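Local coordinates for precorrin-6A reductase (Rhodobacter capsulatus, PDB 4X7G), which catalyses the NADPH-dependent reduction of precorrin-6A to precorrin-6B during the biosynthesis of cobalamin (vitamin B12), at residues A[151-156]-A[168-173]; A[130-135]-A[192-197]. All coordinates share one frame; numbering follows the deposited sequence.

Interaction 1 (A[151-156]-A[168-173]). With 3Y8 (3-[(1R,2S,3S,7S,11S,16S,17R,18R,19R)-2,7,12,18-tetrakis(2-hydroxy-2-oxoethyl)-3,13-bis(3-hydroxy-3-oxopropyl)-1,2,5,7,11,17-hexamethyl-17-(3-oxidanyl-3-oxidanylidene-prop-1-enyl)-3,6,8,10,15,16,18,19,21,24-decahydrocorrin-8-yl]propanoic acid), chain C.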
loop_
_atom_site.group_PDB
_atom_site.type_symbol
_atom_site.label_atom_id
_atom_site.label_comp_id
_atom_site.label_asym_id
_atom_site.label_seq_id
_atom_site.Cartn_x
_atom_site.Cartn_y
_atom_site.Cartn_z
ATOM N N LEU A 151 -14.144 -8.087 11.507
ATOM C CA LEU A 151 -13.882 -6.661 11.718
ATOM C C LEU A 151 -13.284 -6.097 10.474
ATOM O O LEU A 151 -12.253 -6.686 9.983
ATOM C CB LEU A 151 -12.983 -6.466 12.910
ATOM C CG LEU A 151 -12.501 -5.007 13.196
ATOM C CD1 LEU A 151 -13.695 -4.135 13.604
ATOM C CD2 LEU A 151 -11.447 -4.960 14.232
ATOM N N LEU A 152 -13.791 -5.064 9.933
ATOM C CA LEU A 152 -13.315 -4.401 8.733
ATOM C C LEU A 152 -12.799 -3.028 9.091
ATOM O O LEU A 152 -13.225 -2.434 10.117
ATOM C CB LEU A 152 -14.449 -4.223 7.694
ATOM C CG LEU A 152 -15.307 -5.418 7.480
ATOM C CD1 LEU A 152 -16.423 -5.172 6.529
ATOM C CD2 LEU A 152 -14.496 -6.611 7.051
ATOM N N ARG A 153 -11.881 -2.491 8.328
ATOM C CA ARG A 153 -11.372 -1.121 8.524
ATOM C C ARG A 153 -11.343 -0.486 7.112
ATOM O O ARG A 153 -10.585 -0.937 6.275
ATOM C CB ARG A 153 -10.040 -1.102 9.240
ATOM C CG ARG A 153 -9.496 0.303 9.384
ATOM C CD ARG A 153 -8.584 0.457 10.596
ATOM N NE ARG A 153 -7.388 -0.339 10.514
ATOM C CZ ARG A 153 -6.486 -0.480 11.471
ATOM N NH1 ARG A 153 -5.446 -1.214 11.305
ATOM N NH2 ARG A 153 -6.725 0.079 12.648
ATOM N N LEU A 154 -12.158 0.504 6.930
ATOM C CA LEU A 154 -12.454 1.099 5.644
ATOM C C LEU A 154 -12.171 2.587 5.685
ATOM O O LEU A 154 -12.477 3.252 6.661
ATOM C CB LEU A 154 -13.948 0.917 5.270
ATOM C CG LEU A 154 -14.378 -0.545 5.235
ATOM C CD1 LEU A 154 -15.904 -0.618 5.017
ATOM C CD2 LEU A 154 -13.617 -1.425 4.296
ATOM N N VAL A 155 -11.545 3.132 4.622
ATOM C CA VAL A 155 -11.298 4.572 4.554
ATOM C C VAL A 155 -12.593 5.401 4.546
ATOM O O VAL A 155 -12.666 6.432 5.223
ATOM C CB VAL A 155 -10.384 4.939 3.372
ATOM C CG1 VAL A 155 -10.169 6.450 3.278
ATOM C CG2 VAL A 155 -9.039 4.254 3.518
ATOM N N ASP A 156 -13.522 4.906 3.747
ATOM C CA ASP A 156 -14.834 5.638 3.540
ATOM C C ASP A 156 -15.957 4.785 4.022
ATOM O O ASP A 156 -15.927 3.573 3.939
ATOM C CB ASP A 156 -15.030 5.933 2.112
ATOM C CG ASP A 156 -13.949 6.908 1.584
ATOM O OD1 ASP A 156 -13.667 7.886 2.199
ATOM O OD2 ASP A 156 -13.421 6.667 0.529
ATOM N N ARG A 168 -18.560 -5.825 11.255
ATOM C CA ARG A 168 -18.614 -4.441 11.709
ATOM C C ARG A 168 -17.483 -3.736 11.040
ATOM O O ARG A 168 -16.360 -4.329 10.992
ATOM C CB ARG A 168 -18.364 -4.428 13.248
ATOM C CG ARG A 168 -18.485 -3.113 13.968
ATOM C CD ARG A 168 -18.255 -3.240 15.366
ATOM N NE ARG A 168 -16.937 -2.980 15.826
ATOM C CZ ARG A 168 -16.377 -1.761 15.785
ATOM N NH1 ARG A 168 -16.962 -0.726 15.168
ATOM N NH2 ARG A 168 -15.170 -1.636 16.336
ATOM N N ALA A 169 -17.680 -2.501 10.564
ATOM C CA ALA A 169 -16.555 -1.707 10.041
ATOM C C ALA A 169 -16.161 -0.556 10.927
ATOM O O ALA A 169 -17.076 0.254 11.312
ATOM C CB ALA A 169 -16.877 -1.229 8.706
ATOM N N VAL A 170 -14.890 -0.327 11.078
ATOM C CA VAL A 170 -14.386 0.962 11.580
ATOM C C VAL A 170 -13.998 1.790 10.396
ATOM O O VAL A 170 -13.448 1.272 9.424
ATOM C CB VAL A 170 -13.237 0.768 12.530
ATOM C CG1 VAL A 170 -13.651 -0.056 13.732
ATOM C CG2 VAL A 170 -12.064 0.153 11.964
ATOM N N ILE A 171 -14.328 3.064 10.409
ATOM C CA ILE A 171 -14.021 3.978 9.301
ATOM C C ILE A 171 -12.799 4.789 9.715
ATOM O O ILE A 171 -12.857 5.595 10.654
ATOM C CB ILE A 171 -15.205 4.891 8.946
ATOM C CG1 ILE A 171 -16.447 4.064 8.756
ATOM C CG2 ILE A 171 -14.855 5.744 7.749
ATOM C CD1 ILE A 171 -16.363 2.939 7.738
ATOM N N ALA A 172 -11.662 4.520 9.110
ATOM C CA ALA A 172 -10.371 5.107 9.509
ATOM C C ALA A 172 -9.378 4.985 8.439
ATOM O O ALA A 172 -9.451 4.035 7.635
ATOM C CB ALA A 172 -9.836 4.453 10.764
ATOM N N ARG A 173 -8.410 5.884 8.398
ATOM C CA ARG A 173 -7.284 5.710 7.472
ATOM C C ARG A 173 -6.055 5.866 8.356
ATOM O O ARG A 173 -6.052 6.528 9.405
ATOM C CB ARG A 173 -7.319 6.728 6.279
ATOM C CG ARG A 173 -7.177 8.102 6.780
ATOM C CD ARG A 173 -7.030 9.250 5.734
ATOM N NE ARG A 173 -7.579 9.308 4.415
ATOM C CZ ARG A 173 -8.820 9.672 4.047
ATOM N NH1 ARG A 173 -9.850 9.843 4.882
ATOM N NH2 ARG A 173 -9.030 9.712 2.772
HETATM C C48 3Y8 C . -6.025 6.149 -1.746
HETATM C C47 3Y8 C . -4.937 7.971 0.652
HETATM C C43 3Y8 C . -0.054 8.419 4.430
HETATM C C42 3Y8 C . -1.164 7.293 4.568
HETATM C C41 3Y8 C . -0.666 6.194 3.649
HETATM C C38 3Y8 C . 0.355 2.427 3.318
HETATM C C37 3Y8 C . 0.027 3.095 4.596
HETATM C C36 3Y8 C . -1.558 4.292 6.127
HETATM C C35 3Y8 C . -2.056 1.217 5.802
HETATM C C32 3Y8 C . -4.838 -2.014 8.114
HETATM C C31 3Y8 C . -4.326 -2.080 6.613
HETATM C C2 3Y8 C . -4.583 -1.281 3.251
HETATM C C1 3Y8 C . -5.181 0.020 2.609
HETATM C C4 3Y8 C . -3.571 0.711 4.112
HETATM C C5 3Y8 C . -2.736 1.592 4.687
HETATM C C7 3Y8 C . -1.394 3.789 4.657
HETATM C C8 3Y8 C . -1.548 4.954 3.739
HETATM C C6 3Y8 C . -2.442 2.929 4.234
HETATM C C3 3Y8 C . -3.900 -0.727 4.514
HETATM C C11 3Y8 C . -4.746 5.622 1.791
HETATM C C12 3Y8 C . -5.131 6.447 0.667
HETATM C C13 3Y8 C . -5.642 5.728 -0.324
HETATM C C14 3Y8 C . -5.693 4.348 0.124
HETATM C C15 3Y8 C . -6.182 3.304 -0.631
HETATM C C16 3Y8 C . -6.164 1.943 -0.086
HETATM C C17 3Y8 C . -6.938 0.787 -0.661
HETATM C C18 3Y8 C . -6.586 -0.351 0.349
HETATM C C19 3Y8 C . -5.253 0.115 1.081
HETATM C C20 3Y8 C . -6.522 0.389 3.253
HETATM C C21 3Y8 C . -6.149 8.717 1.356
HETATM C C24 3Y8 C . -5.394 6.065 3.106
HETATM C C25 3Y8 C . -5.645 -2.339 3.600
HETATM C C26 3Y8 C . -3.466 -1.853 2.366
HETATM O O59 3Y8 C . -10.932 1.657 2.271
HETATM C C57 3Y8 C . -10.374 1.914 1.120
HETATM O O58 3Y8 C . -10.914 2.436 0.110
HETATM C C56 3Y8 C . -8.981 1.364 0.969
HETATM C C55 3Y8 C . -8.498 1.109 -0.494
HETATM C C54 3Y8 C . -6.549 0.473 -2.087
HETATM C C60 3Y8 C . -6.353 -1.750 -0.219
HETATM C C61 3Y8 C . -7.514 -2.453 -0.752
HETATM O O62 3Y8 C . -7.247 -3.491 -1.468
HETATM O O63 3Y8 C . -8.694 -2.090 -0.490
HETATM N N24 3Y8 C . -5.206 1.553 0.772
HETATM N N23 3Y8 C . -5.179 4.312 1.384
HETATM C C49 3Y8 C . -4.857 5.860 -2.698
HETATM C C50 3Y8 C . -5.027 6.287 -4.118
HETATM O O51 3Y8 C . -6.113 6.771 -4.511
HETATM O O52 3Y8 C . -3.952 6.209 -4.817
HETATM O O23 3Y8 C . -5.823 9.613 2.162
HETATM O O22 3Y8 C . -7.268 8.363 1.071
HETATM C C10 3Y8 C . -3.186 5.605 1.877
HETATM C C9 3Y8 C . -2.643 4.766 2.982
HETATM N N22 3Y8 C . -3.225 3.537 3.319
HETATM O O44 3Y8 C . 0.947 8.251 5.140
HETATM O O45 3Y8 C . -0.364 9.369 3.839
HETATM O O39 3Y8 C . 1.588 2.469 3.011
HETATM O O40 3Y8 C . -0.503 1.769 2.733
HETATM N N21 3Y8 C . -4.276 1.057 3.090
HETATM C C27 3Y8 C . -2.711 -3.045 3.022
HETATM O O28 3Y8 C . -3.212 -4.164 2.850
HETATM O O29 3Y8 C . -1.687 -2.846 3.668
HETATM C C30 3Y8 C . -4.570 -0.772 5.924
HETATM O O34 3Y8 C . -6.107 -1.831 8.217
HETATM O O33 3Y8 C . -3.915 -2.316 8.871
HETATM O O HOH W 1 -11.903 9.811 1.811
#
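A first torsion of 178° in Val-155 turns CG1 away from the backbone N, while that of Arg-173 (64°) sets CG between N and the carbonyl carbon; a further bend at chi3 then lays the guanidinium under that methyl. CG1 of Val-155 sits over the centre of this flat group, 3.5 Å from Arg-173 NH2, which leaves the guanidinium edge to polar partners. There Arg-173 NE and NH2 take the two oxygens of one 3Y8 carboxylate, NH2 to O22 at 2.8 Å, and water 1 links NH2 to Asp-156 OD1. The other methyl of Val-155 packs on a second ligand carboxylate, whose O59 accepts a bond from Val-155 N at 2.8 Å.

Arg-153 runs its aliphatic part across Val-170, Arg-153 CB lying 3.6 Å from Val-170 CG2, before NE reaches 3Y8 O34 at 3.0 Å. Arginine suits the place because its chain packs on Val-170 while separate N-H groups serve the ligand carboxylate and, through a salt bridge from NH2, Asp-181. On the other sheet face Leu-152 and Leu-154 flank the small Ala-169, Leu-154 CD1 touching its CB at 3.9 Å.

Four N-H...O=C bonds join the backbones, including Leu-154 N to Val-170 O at 2.9 Å. The result is a pair of neighbouring parallel strands, 167-171 at the sheet edge, whose C-terminal ends open into the tetrapyrrole pocket of a Rossmann-type domain.

Interaction 2 (A[130-135]-A[192-197]). With 3Y8 (3-[(1R,2S,3S,7S,11S,16S,17R,18R,19R)-2,7,12,18-tetrakis(2-hydroxy-2-oxoethyl)-3,13-bis(3-hydroxy-3-oxopropyl)-1,2,5,7,11,17-hexamethyl-17-(3-oxidanyl-3-oxidanylidene-prop-1-enyl)-3,6,8,10,15,16,18,19,21,24-decahydrocorrin-8-yl]propanoic acid), chain C.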
loop_
_atom_site.group_PDB
_atom_site.type_symbol
_atom_site.label_atom_id
_atom_site.label_comp_id
_atom_site.label_asym_id
_atom_site.label_seq_id
_atom_site.Cartn_x
_atom_site.Cartn_y
_atom_site.Cartn_z
ATOM N N VAL A 130 -12.365 -12.326 13.238
ATOM C CA VAL A 130 -11.228 -12.091 12.321
ATOM C C VAL A 130 -11.121 -10.656 11.896
ATOM O O VAL A 130 -12.095 -10.113 11.383
ATOM C CB VAL A 130 -11.448 -12.959 11.074
ATOM C CG1 VAL A 130 -10.291 -12.753 10.066
ATOM C CG2 VAL A 130 -11.648 -14.457 11.395
ATOM N N PHE A 131 -9.953 -10.054 12.143
ATOM C CA PHE A 131 -9.695 -8.722 11.650
ATOM C C PHE A 131 -9.236 -8.804 10.218
ATOM O O PHE A 131 -8.080 -9.323 9.966
ATOM C CB PHE A 131 -8.723 -7.984 12.510
ATOM C CG PHE A 131 -8.401 -6.573 12.048
ATOM C CD1 PHE A 131 -9.284 -5.807 11.314
ATOM C CD2 PHE A 131 -7.189 -6.028 12.411
ATOM C CE1 PHE A 131 -8.980 -4.507 10.973
ATOM C CE2 PHE A 131 -6.876 -4.698 12.075
ATOM C CZ PHE A 131 -7.798 -3.945 11.358
ATOM N N LEU A 132 -10.062 -8.456 9.226
ATOM C CA LEU A 132 -9.679 -8.423 7.826
ATOM C C LEU A 132 -9.038 -7.152 7.545
ATOM O O LEU A 132 -9.666 -6.218 7.020
ATOM C CB LEU A 132 -10.865 -8.618 6.925
ATOM C CG LEU A 132 -11.597 -9.857 6.990
ATOM C CD1 LEU A 132 -12.710 -9.869 5.901
ATOM C CD2 LEU A 132 -10.696 -11.020 6.781
ATOM N N ALA A 133 -7.757 -7.028 7.844
ATOM C CA ALA A 133 -7.040 -5.802 7.730
ATOM C C ALA A 133 -6.475 -5.617 6.388
ATOM O O ALA A 133 -5.284 -5.400 6.183
ATOM C CB ALA A 133 -5.955 -5.787 8.807
ATOM N N ILE A 134 -7.354 -5.695 5.376
ATOM C CA ILE A 134 -7.051 -5.782 3.974
ATOM C C ILE A 134 -7.807 -4.755 3.195
ATOM O O ILE A 134 -7.706 -4.764 1.937
ATOM C CB ILE A 134 -7.235 -7.156 3.410
ATOM C CG1 ILE A 134 -8.712 -7.549 3.526
ATOM C CG2 ILE A 134 -6.251 -8.143 4.066
ATOM C CD1 ILE A 134 -9.057 -8.716 2.644
ATOM N N GLY A 135 -8.452 -3.800 3.822
ATOM C CA GLY A 135 -9.050 -2.717 3.064
ATOM C C GLY A 135 -10.374 -3.101 2.579
ATOM O O GLY A 135 -11.204 -3.784 3.209
ATOM N N HIS A 192 -7.975 -13.586 15.264
ATOM C CA HIS A 192 -7.101 -13.841 14.124
ATOM C C HIS A 192 -6.968 -12.575 13.319
ATOM O O HIS A 192 -7.974 -11.845 13.179
ATOM C CB HIS A 192 -7.687 -14.848 13.149
ATOM C CG HIS A 192 -7.845 -16.232 13.675
ATOM N ND1 HIS A 192 -8.824 -16.603 14.549
ATOM C CD2 HIS A 192 -7.125 -17.339 13.408
ATOM C CE1 HIS A 192 -8.693 -17.885 14.845
ATOM N NE2 HIS A 192 -7.656 -18.351 14.169
ATOM N N VAL A 193 -5.786 -12.259 12.794
ATOM C CA VAL A 193 -5.583 -11.127 11.897
ATOM C C VAL A 193 -5.218 -11.621 10.516
ATOM O O VAL A 193 -4.343 -12.505 10.427
ATOM C CB VAL A 193 -4.521 -10.181 12.435
ATOM C CG1 VAL A 193 -4.281 -9.031 11.492
ATOM C CG2 VAL A 193 -4.868 -9.671 13.822
ATOM N N VAL A 194 -5.839 -11.087 9.497
ATOM C CA VAL A 194 -5.464 -11.338 8.101
ATOM C C VAL A 194 -4.801 -10.089 7.589
ATOM O O VAL A 194 -5.372 -8.988 7.702
ATOM C CB VAL A 194 -6.631 -11.735 7.235
ATOM C CG1 VAL A 194 -6.255 -11.869 5.764
ATOM C CG2 VAL A 194 -7.264 -13.028 7.742
ATOM N N ALA A 195 -3.642 -10.185 6.943
ATOM C CA ALA A 195 -2.823 -9.024 6.552
ATOM C C ALA A 195 -2.112 -9.337 5.280
ATOM O O ALA A 195 -1.610 -10.462 5.114
ATOM C CB ALA A 195 -1.853 -8.657 7.642
ATOM N N LYS A 196 -1.943 -8.360 4.408
ATOM C CA LYS A 196 -1.023 -8.410 3.269
ATOM C C LYS A 196 0.350 -7.986 3.721
ATOM O O LYS A 196 0.467 -7.069 4.562
ATOM C CB LYS A 196 -1.475 -7.422 2.195
ATOM C CG LYS A 196 -2.911 -7.578 1.652
ATOM C CD LYS A 196 -3.265 -6.399 0.599
ATOM C CE LYS A 196 -4.707 -5.884 0.544
ATOM N NZ LYS A 196 -4.853 -5.065 -0.620
ATOM N N ASN A 197 1.414 -8.617 3.213
ATOM C CA ASN A 197 2.766 -8.252 3.606
ATOM C C ASN A 197 3.221 -6.962 2.853
ATOM O O ASN A 197 4.005 -7.012 1.897
ATOM C CB ASN A 197 3.766 -9.355 3.399
ATOM C CG ASN A 197 5.019 -9.055 4.225
ATOM O OD1 ASN A 197 5.270 -7.912 4.638
ATOM N ND2 ASN A 197 5.801 -10.099 4.548
HETATM C C48 3Y8 C . -6.025 6.149 -1.746
HETATM C C47 3Y8 C . -4.937 7.971 0.652
HETATM C C43 3Y8 C . -0.054 8.419 4.430
HETATM C C42 3Y8 C . -1.164 7.293 4.568
HETATM C C41 3Y8 C . -0.666 6.194 3.649
HETATM C C38 3Y8 C . 0.355 2.427 3.318
HETATM C C37 3Y8 C . 0.027 3.095 4.596
HETATM C C36 3Y8 C . -1.558 4.292 6.127
HETATM C C35 3Y8 C . -2.056 1.217 5.802
HETATM C C32 3Y8 C . -4.838 -2.014 8.114
HETATM C C31 3Y8 C . -4.326 -2.080 6.613
HETATM C C2 3Y8 C . -4.583 -1.281 3.251
HETATM C C1 3Y8 C . -5.181 0.020 2.609
HETATM C C4 3Y8 C . -3.571 0.711 4.112
HETATM C C5 3Y8 C . -2.736 1.592 4.687
HETATM C C7 3Y8 C . -1.394 3.789 4.657
HETATM C C8 3Y8 C . -1.548 4.954 3.739
HETATM C C6 3Y8 C . -2.442 2.929 4.234
HETATM C C3 3Y8 C . -3.900 -0.727 4.514
HETATM C C11 3Y8 C . -4.746 5.622 1.791
HETATM C C12 3Y8 C . -5.131 6.447 0.667
HETATM C C13 3Y8 C . -5.642 5.728 -0.324
HETATM C C14 3Y8 C . -5.693 4.348 0.124
HETATM C C15 3Y8 C . -6.182 3.304 -0.631
HETATM C C16 3Y8 C . -6.164 1.943 -0.086
HETATM C C17 3Y8 C . -6.938 0.787 -0.661
HETATM C C18 3Y8 C . -6.586 -0.351 0.349
HETATM C C19 3Y8 C . -5.253 0.115 1.081
HETATM C C20 3Y8 C . -6.522 0.389 3.253
HETATM C C21 3Y8 C . -6.149 8.717 1.356
HETATM C C24 3Y8 C . -5.394 6.065 3.106
HETATM C C25 3Y8 C . -5.645 -2.339 3.600
HETATM C C26 3Y8 C . -3.466 -1.853 2.366
HETATM O O59 3Y8 C . -10.932 1.657 2.271
HETATM C C57 3Y8 C . -10.374 1.914 1.120
HETATM O O58 3Y8 C . -10.914 2.436 0.110
HETATM C C56 3Y8 C . -8.981 1.364 0.969
HETATM C C55 3Y8 C . -8.498 1.109 -0.494
HETATM C C54 3Y8 C . -6.549 0.473 -2.087
HETATM C C60 3Y8 C . -6.353 -1.750 -0.219
HETATM C C61 3Y8 C . -7.514 -2.453 -0.752
HETATM O O62 3Y8 C . -7.247 -3.491 -1.468
HETATM O O63 3Y8 C . -8.694 -2.090 -0.490
HETATM N N24 3Y8 C . -5.206 1.553 0.772
HETATM N N23 3Y8 C . -5.179 4.312 1.384
HETATM C C49 3Y8 C . -4.857 5.860 -2.698
HETATM C C50 3Y8 C . -5.027 6.287 -4.118
HETATM O O51 3Y8 C . -6.113 6.771 -4.511
HETATM O O52 3Y8 C . -3.952 6.209 -4.817
HETATM O O23 3Y8 C . -5.823 9.613 2.162
HETATM O O22 3Y8 C . -7.268 8.363 1.071
HETATM C C10 3Y8 C . -3.186 5.605 1.877
HETATM C C9 3Y8 C . -2.643 4.766 2.982
HETATM N N22 3Y8 C . -3.225 3.537 3.319
HETATM O O44 3Y8 C . 0.947 8.251 5.140
HETATM O O45 3Y8 C . -0.364 9.369 3.839
HETATM O O39 3Y8 C . 1.588 2.469 3.011
HETATM O O40 3Y8 C . -0.503 1.769 2.733
HETATM N N21 3Y8 C . -4.276 1.057 3.090
HETATM C C27 3Y8 C . -2.711 -3.045 3.022
HETATM O O28 3Y8 C . -3.212 -4.164 2.850
HETATM O O29 3Y8 C . -1.687 -2.846 3.668
HETATM C C30 3Y8 C . -4.570 -0.772 5.924
HETATM O O34 3Y8 C . -6.107 -1.831 8.217
HETATM O O33 3Y8 C . -3.915 -2.316 8.871
HETATM O O HOH W 2 -2.998 -5.835 4.957
#
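Phe-131 and Val-194 hold the two strands together through the backbone: Val-194 N gives an almost straight bond to Phe-131 O at 2.9 Å (178° at the hydrogen). Phe-131 N bonds to His-192 O, and Ala-133 N closes the ladder on Val-194 O at 3.1 Å, a more bent bond where segment 130-135 leaves the sheet through inverse gamma turns at Leu-132 and Ala-133.

The apolar contacts centre on Val-194. Its CG2, anti to the carbonyl carbon, meets Val-130 CG1 at 3.8 Å and lies alongside Leu-132 CD2; its CG1 meets Ile-134 CG2 at 4.1 Å. Beta-branched and leucine side chains suit this buried surface because they fill it without adding polar atoms. Behind the strand on the other face, Ala-133 CB rests over the Phe-131 ring, offset toward its rim, where a small methyl fits.

Polar contacts gather at the ligand end. The Lys-196 chain, bent at chi3, passes Ile-134 O, 3.5 Å from CE, and brings NZ to 3Y8 O62 at 3.0 Å. Water 2 bridges Ala-133 O, Lys-196 N and 3Y8 O28. Gly-135, with a positive phi of 84°, lets its N approach 3Y8 C25 to 3.2 Å, where a side chain would run into O63. With a leucine in place of Lys-196, the O62 carboxylate would probably lose this hydrogen-bonding mate.

Lys-196 also comes within about 3 Å of the bound NADP, nearest atoms. After 129-132 the chain builds 149-154 and 167-171 on one side, then returns to 192-196 and adds 216-220 on the other, so this pair forms the topological switch point of a Rossmann-type fold, with the usual ligand-binding crevice at the strands' C-terminal ends.

Interactions 1 and 2 have centres 12 Å apart in the same six-stranded parallel sheet, where the strand order is 192-196, 129-132, 149-154, 167-171. The intervening pair 129-132/149-154 joins them, with Leu-151 N 2.9 Å from Val-130 O and Leu-151 O equally near Leu-132 N, both probable hydrogen bonds. Along the chain 130-135 comes first and 192-197 last, with both segments of interaction 1 between them. Interaction 2 is buried at the middle of the sheet, whereas interaction 1 reaches its edge. Residues at or just past the ends of three of these strands bind different carboxylates of one tetrapyrrole, 3Y8, and interaction 2 also meets the NADP.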